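ESSB (Geobacillus thermodenitrificans, PDB 2YNQ) is an integral membrane component of the type VII (Ess) secretion system, here its extracellular domain, and binds other copies of itself. Local coordinates at residues 127-130 and 131-135; 137-140 and 141-145. All coordinates share one frame; numbering follows the deposited sequence.

Contact 1: 127-130 and 131-135; sequences KQKK and LDEID
Glu133 lies within reach of two lysines one turn back on the same helix, Lys129 and Lys130, and each of its carboxylate oxygens lies beside the CE of one of them. OE2 of Glu133 rests 3.4 Å from CE of Lys129, and OE1 of Glu133 is 3.6 Å from CE of Lys130. The ammonium groups stop short of salt bridges, with Lys130 NZ 4.3 Å from Glu133 OE1 and Lys129 NZ slightly farther from OE2, so the attraction is probably diffuse. Lys129 runs out fully extended past the acid, whereas Lys130 bends twice, bringing CE beside the other oxygen.

A less favourable polar meeting occurs on the Gln128 side of the helix. There the carboxylate of Asp132 turns back over the preceding turn and puts OD2 3.0 Å from the carbonyl O of Gln128; both are acceptors, so the modelled position is doubtful. The side-chain amide of Gln128 stands 59° from that carboxylate plane and makes no bond to it.

Four main-chain hydrogen bonds of the i to i+4 kind hold the turn: Leu131 N to Lys127 O at 3.0 Å, followed by Asp132 to Gln128, Glu133 to Lys129 and Ile134 to Lys130.

Apolar contact is limited. Lys127 lies alongside Leu131, both side chains pointing the same way, though the placement of the CD2 branch of Leu131 is doubtful. Lys130 passes Ile134 with CG 4.1 Å from CD1.

This is an amphipathic stretch of helix, with charged residues on its outer faces and its two hydrophobic residues turned to helix 102-118, which precedes it in the chain: Leu131 packs on Arg113 and Ile116, Ile134 and Lys130 on Tyr112. Lys127 NZ reaches back to the carbonyl of Asp119, tying the start of helix 124-152 to the segment just beyond helix 102-118.

Contact 2: 137-140 and 141-145; sequences EIKE and YERER
The carbonyl oxygen of Lys139 accepts the backbone N-H of Arg143 at 2.7 Å (Arg143 N to Lys139 O), and the same oxygen also lies over one face of the Arg143 guanidinium. At the edge of that group, near its plane, Glu140 OE1 forms a salt bridge with Arg143 NH1 at 3.1 Å. One nitrogen meets one oxygen, with the carboxylate and guanidinium planes turned 40° apart. Glu140 gets there by folding at chi2 (42°), which swings its acid toward the following turn. Lys139 runs extended past the other branch of the arginine, with CE 3.9 Å from Arg143 NH2, and its like charge comes near without touching.

Tyr141 lies alongside Glu137, both pointing the same way. CE2 of the ring is 3.5 Å from Glu137 CG, and the carboxylate is tilted only 25° from the ring plane. The acid itself is held by Arg97, through OE2, while the ring packs on Ile105 and Val106 of helix 102-118.

Ile138 and Glu142 lie side by side, CG2 of Ile138 4.1 Å from CG of Glu142. Glu142 bends at chi2 and is gripped side-on by Arg145: NE bonds Glu142 OE1 at 2.9 Å, and NH2 bonds Glu142 OE2 at 2.9 Å. Glu60 of the second subunit shares that NH2, and Glu149 takes NH1. An alanine in place of Glu142 takes away both oxygens; NE of Arg145 would probably be left without its mate, and the guanidinium, held then by Glu149 and by Glu60 of the second subunit, would probably turn more freely.

Arg145, buried, is thus surrounded by three carboxylates, two of its own helix and one of the second subunit, an arrangement consistent with a charged network stitching the two subunits together.

How the contacts relate
Both contacts belong to the last long helix, 124-152, and follow one another along it, with contact 1 closing before contact 2 opens and their centres about 15 Å apart. Only one residue separates them in sequence, and they do not otherwise touch. Each turns its hydrophobic residues to helix 102-118, contact 1 toward that helix's C-terminal part and contact 2 toward its N-terminal part, as expected of two helices running antiparallel. They differ in their outer partners: contact 1 meets no other chain of the assembly, whereas contact 2 reaches the second subunit. The side chain of Glu142 is about 14 Å from a bound sodium ion, too far to coordinate it.

Contact 1: 127-130 and 131-135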
loop_
_atom_site.group_PDB
_atom_site.type_symbol
_atom_site.label_atom_id
_atom_site.label_comp_id
_atom_site.label_asym_id
_atom_site.label_seq_id
_atom_site.Cartn_x
_atom_site.Cartn_y
_atom_site.Cartn_z
ATOM N N LYS D 127 13.142 10.237 17.543
ATOM C CA LYS D 127 12.666 9.725 16.268
ATOM C C LYS D 127 13.503 8.518 15.859
ATOM O O LYS D 127 12.973 7.412 15.723
ATOM C CB LYS D 127 12.786 10.810 15.200
ATOM C CG LYS D 127 11.869 10.663 14.002
ATOM C CD LYS D 127 10.841 11.771 14.004
ATOM C CE LYS D 127 10.653 12.339 12.616
ATOM N NZ LYS D 127 9.955 13.647 12.677
ATOM N N GLN D 128 14.810 8.739 15.687
ATOM C CA GLN D 128 15.727 7.726 15.152
ATOM C C GLN D 128 15.779 6.481 16.026
ATOM O O GLN D 128 15.814 5.366 15.514
ATOM C CB GLN D 128 17.134 8.313 14.958
ATOM C CG GLN D 128 18.047 7.492 14.027
ATOM C CD GLN D 128 17.452 7.275 12.636
ATOM O OE1 GLN D 128 17.434 6.156 12.121
ATOM N NE2 GLN D 128 16.950 8.344 12.030
ATOM N N LYS D 129 15.776 6.688 17.340
ATOM C CA LYS D 129 15.755 5.597 18.300
ATOM C C LYS D 129 14.547 4.696 18.063
ATOM O O LYS D 129 14.690 3.473 18.002
ATOM C CB LYS D 129 15.737 6.141 19.731
ATOM C CG LYS D 129 15.741 5.059 20.804
ATOM C CD LYS D 129 15.695 5.641 22.211
ATOM C CE LYS D 129 15.583 4.522 23.251
ATOM N NZ LYS D 129 15.579 5.049 24.643
ATOM N N LYS D 130 13.370 5.305 17.916
ATOM C CA LYS D 130 12.123 4.556 17.736
ATOM C C LYS D 130 12.058 3.803 16.413
ATOM O O LYS D 130 11.688 2.636 16.397
ATOM C CB LYS D 130 10.894 5.449 17.943
ATOM C CG LYS D 130 9.575 4.673 18.032
ATOM C CD LYS D 130 8.775 5.063 19.270
ATOM C CE LYS D 130 8.837 3.951 20.320
ATOM N NZ LYS D 130 8.094 4.293 21.563
ATOM N N LEU D 131 12.436 4.454 15.316
ATOM C CA LEU D 131 12.540 3.757 14.038
ATOM C C LEU D 131 13.394 2.502 14.190
ATOM O O LEU D 131 13.046 1.442 13.665
ATOM C CB LEU D 131 13.173 4.640 12.956
ATOM C CG LEU D 131 12.412 5.733 12.200
ATOM C CD1 LEU D 131 10.909 5.470 12.187
ATOM C CD2 LEU D 131 12.723 7.102 12.775
ATOM N N ASP D 132 14.506 2.646 14.914
ATOM C CA ASP D 132 15.471 1.575 15.116
ATOM C C ASP D 132 14.879 0.440 15.943
ATOM O O ASP D 132 15.020 -0.733 15.579
ATOM C CB ASP D 132 16.765 2.122 15.743
ATOM C CG ASP D 132 17.575 2.977 14.769
ATOM O OD1 ASP D 132 17.390 2.832 13.539
ATOM O OD2 ASP D 132 18.401 3.796 15.230
ATOM N N GLU D 133 14.202 0.786 17.036
ATOM C CA GLU D 133 13.438 -0.204 17.792
ATOM C C GLU D 133 12.471 -0.982 16.884
ATOM O O GLU D 133 12.324 -2.202 17.022
ATOM C CB GLU D 133 12.637 0.448 18.919
ATOM C CG GLU D 133 13.446 1.131 20.019
ATOM C CD GLU D 133 12.559 1.757 21.099
ATOM O OE1 GLU D 133 11.340 1.436 21.160
ATOM O OE2 GLU D 133 13.087 2.574 21.890
ATOM N N ILE D 134 11.819 -0.281 15.955
ATOM C CA ILE D 134 10.776 -0.899 15.121
ATOM C C ILE D 134 11.377 -1.847 14.115
ATOM O O ILE D 134 10.912 -2.965 13.948
ATOM C CB ILE D 134 9.868 0.164 14.422
ATOM C CG1 ILE D 134 8.873 0.745 15.426
ATOM C CG2 ILE D 134 9.110 -0.436 13.249
ATOM C CD1 ILE D 134 8.346 2.099 15.040
ATOM N N ASP D 135 12.428 -1.386 13.456
ATOM C CA ASP D 135 13.106 -2.179 12.453
ATOM C C ASP D 135 13.702 -3.449 13.039
ATOM O O ASP D 135 13.726 -4.494 12.386
ATOM C CB ASP D 135 14.172 -1.331 11.769
ATOM C CG ASP D 135 13.575 -0.335 10.807
ATOM O OD1 ASP D 135 12.722 -0.739 9.975
ATOM O OD2 ASP D 135 13.966 0.844 10.876
#

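Contact 2: 137-140 and 141-145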
loop_
_atom_site.group_PDB
_atom_site.type_symbol
_atom_site.label_atom_id
_atom_site.label_comp_id
_atom_site.label_asym_id
_atom_site.label_seq_id
_atom_site.Cartn_x
_atom_site.Cartn_y
_atom_site.Cartn_z
ATOM N N GLU D 137 12.431 -5.035 15.727
ATOM C CA GLU D 137 11.272 -5.917 15.900
ATOM C C GLU D 137 10.792 -6.559 14.595
ATOM O O GLU D 137 10.477 -7.756 14.549
ATOM C CB GLU D 137 10.125 -5.187 16.569
ATOM C CG GLU D 137 9.025 -6.115 16.961
ATOM C CD GLU D 137 8.025 -5.483 17.885
ATOM O OE1 GLU D 137 8.106 -4.252 18.106
ATOM O OE2 GLU D 137 7.159 -6.231 18.394
ATOM N N ILE D 138 10.746 -5.765 13.533
ATOM C CA ILE D 138 10.354 -6.285 12.228
ATOM C C ILE D 138 11.333 -7.377 11.806
ATOM O O ILE D 138 10.915 -8.473 11.437
ATOM C CB ILE D 138 10.272 -5.164 11.159
ATOM C CG1 ILE D 138 8.986 -4.351 11.355
ATOM C CG2 ILE D 138 10.346 -5.755 9.741
ATOM C CD1 ILE D 138 9.021 -2.977 10.731
ATOM N N LYS D 139 12.629 -7.083 11.898
ATOM C CA LYS D 139 13.647 -8.053 11.498
ATOM C C LYS D 139 13.568 -9.335 12.325
ATOM O O LYS D 139 13.705 -10.434 11.789
ATOM C CB LYS D 139 15.054 -7.456 11.527
ATOM C CG LYS D 139 15.984 -8.192 10.586
ATOM C CD LYS D 139 17.353 -7.544 10.435
ATOM C CE LYS D 139 18.137 -8.297 9.366
ATOM N NZ LYS D 139 19.518 -7.773 9.235
ATOM N N GLU D 140 13.297 -9.189 13.619
ATOM C CA GLU D 140 13.076 -10.342 14.479
ATOM C C GLU D 140 11.947 -11.255 13.957
ATOM O O GLU D 140 12.144 -12.471 13.840
ATOM C CB GLU D 140 12.848 -9.901 15.938
ATOM C CG GLU D 140 13.197 -10.973 16.970
ATOM C CD GLU D 140 14.498 -11.710 16.627
ATOM O OE1 GLU D 140 15.559 -11.044 16.580
ATOM O OE2 GLU D 140 14.466 -12.949 16.392
ATOM N N TYR D 141 10.785 -10.665 13.629
ATOM C CA TYR D 141 9.639 -11.415 13.081
ATOM C C TYR D 141 9.957 -11.971 11.711
ATOM O O TYR D 141 9.609 -13.109 11.391
ATOM C CB TYR D 141 8.384 -10.556 12.988
ATOM C CG TYR D 141 7.705 -10.298 14.298
ATOM C CD1 TYR D 141 7.200 -11.343 15.065
ATOM C CD2 TYR D 141 7.543 -8.998 14.764
ATOM C CE1 TYR D 141 6.571 -11.100 16.291
ATOM C CE2 TYR D 141 6.920 -8.744 15.975
ATOM C CZ TYR D 141 6.443 -9.798 16.732
ATOM O OH TYR D 141 5.824 -9.527 17.919
ATOM N N GLU D 142 10.625 -11.167 10.902
ATOM C CA GLU D 142 11.078 -11.633 9.608
ATOM C C GLU D 142 11.999 -12.844 9.733
ATOM O O GLU D 142 11.900 -13.790 8.942
ATOM C CB GLU D 142 11.746 -10.502 8.846
ATOM C CG GLU D 142 10.754 -9.567 8.181
ATOM C CD GLU D 142 9.990 -10.267 7.074
ATOM O OE1 GLU D 142 8.999 -10.952 7.393
ATOM O OE2 GLU D 142 10.405 -10.167 5.895
ATOM N N ARG D 143 12.878 -12.826 10.737
ATOM C CA ARG D 143 13.743 -13.972 10.998
ATOM C C ARG D 143 12.888 -15.187 11.358
ATOM O O ARG D 143 13.158 -16.298 10.893
ATOM C CB ARG D 143 14.765 -13.663 12.100
ATOM C CG ARG D 143 15.838 -14.725 12.264
ATOM C CD ARG D 143 17.001 -14.232 13.117
ATOM N NE ARG D 143 17.760 -13.149 12.481
ATOM C CZ ARG D 143 17.689 -11.867 12.836
ATOM N NH1 ARG D 143 16.900 -11.488 13.837
ATOM N NH2 ARG D 143 18.420 -10.964 12.191
ATOM N N GLU D 144 11.844 -14.966 12.160
ATOM C CA GLU D 144 10.949 -16.054 12.567
ATOM C C GLU D 144 10.178 -16.672 11.400
ATOM O O GLU D 144 10.031 -17.904 11.335
ATOM C CB GLU D 144 10.000 -15.613 13.681
ATOM C CG GLU D 144 10.649 -15.628 15.048
ATOM C CD GLU D 144 9.769 -15.048 16.134
ATOM O OE1 GLU D 144 8.601 -14.692 15.854
ATOM O OE2 GLU D 144 10.255 -14.947 17.280
ATOM N N ARG D 145 9.709 -15.820 10.486
ATOM C CA ARG D 145 9.021 -16.280 9.287
ATOM C C ARG D 145 9.938 -17.162 8.448
ATOM O O ARG D 145 9.548 -18.257 8.030
ATOM C CB ARG D 145 8.508 -15.103 8.457
ATOM C CG ARG D 145 7.669 -15.522 7.259
ATOM C CD ARG D 145 7.236 -14.333 6.391
ATOM N NE ARG D 145 8.354 -13.466 6.007
ATOM C CZ ARG D 145 9.339 -13.807 5.176
ATOM N NH1 ARG D 145 9.374 -15.015 4.628
ATOM N NH2 ARG D 145 10.302 -12.939 4.902
#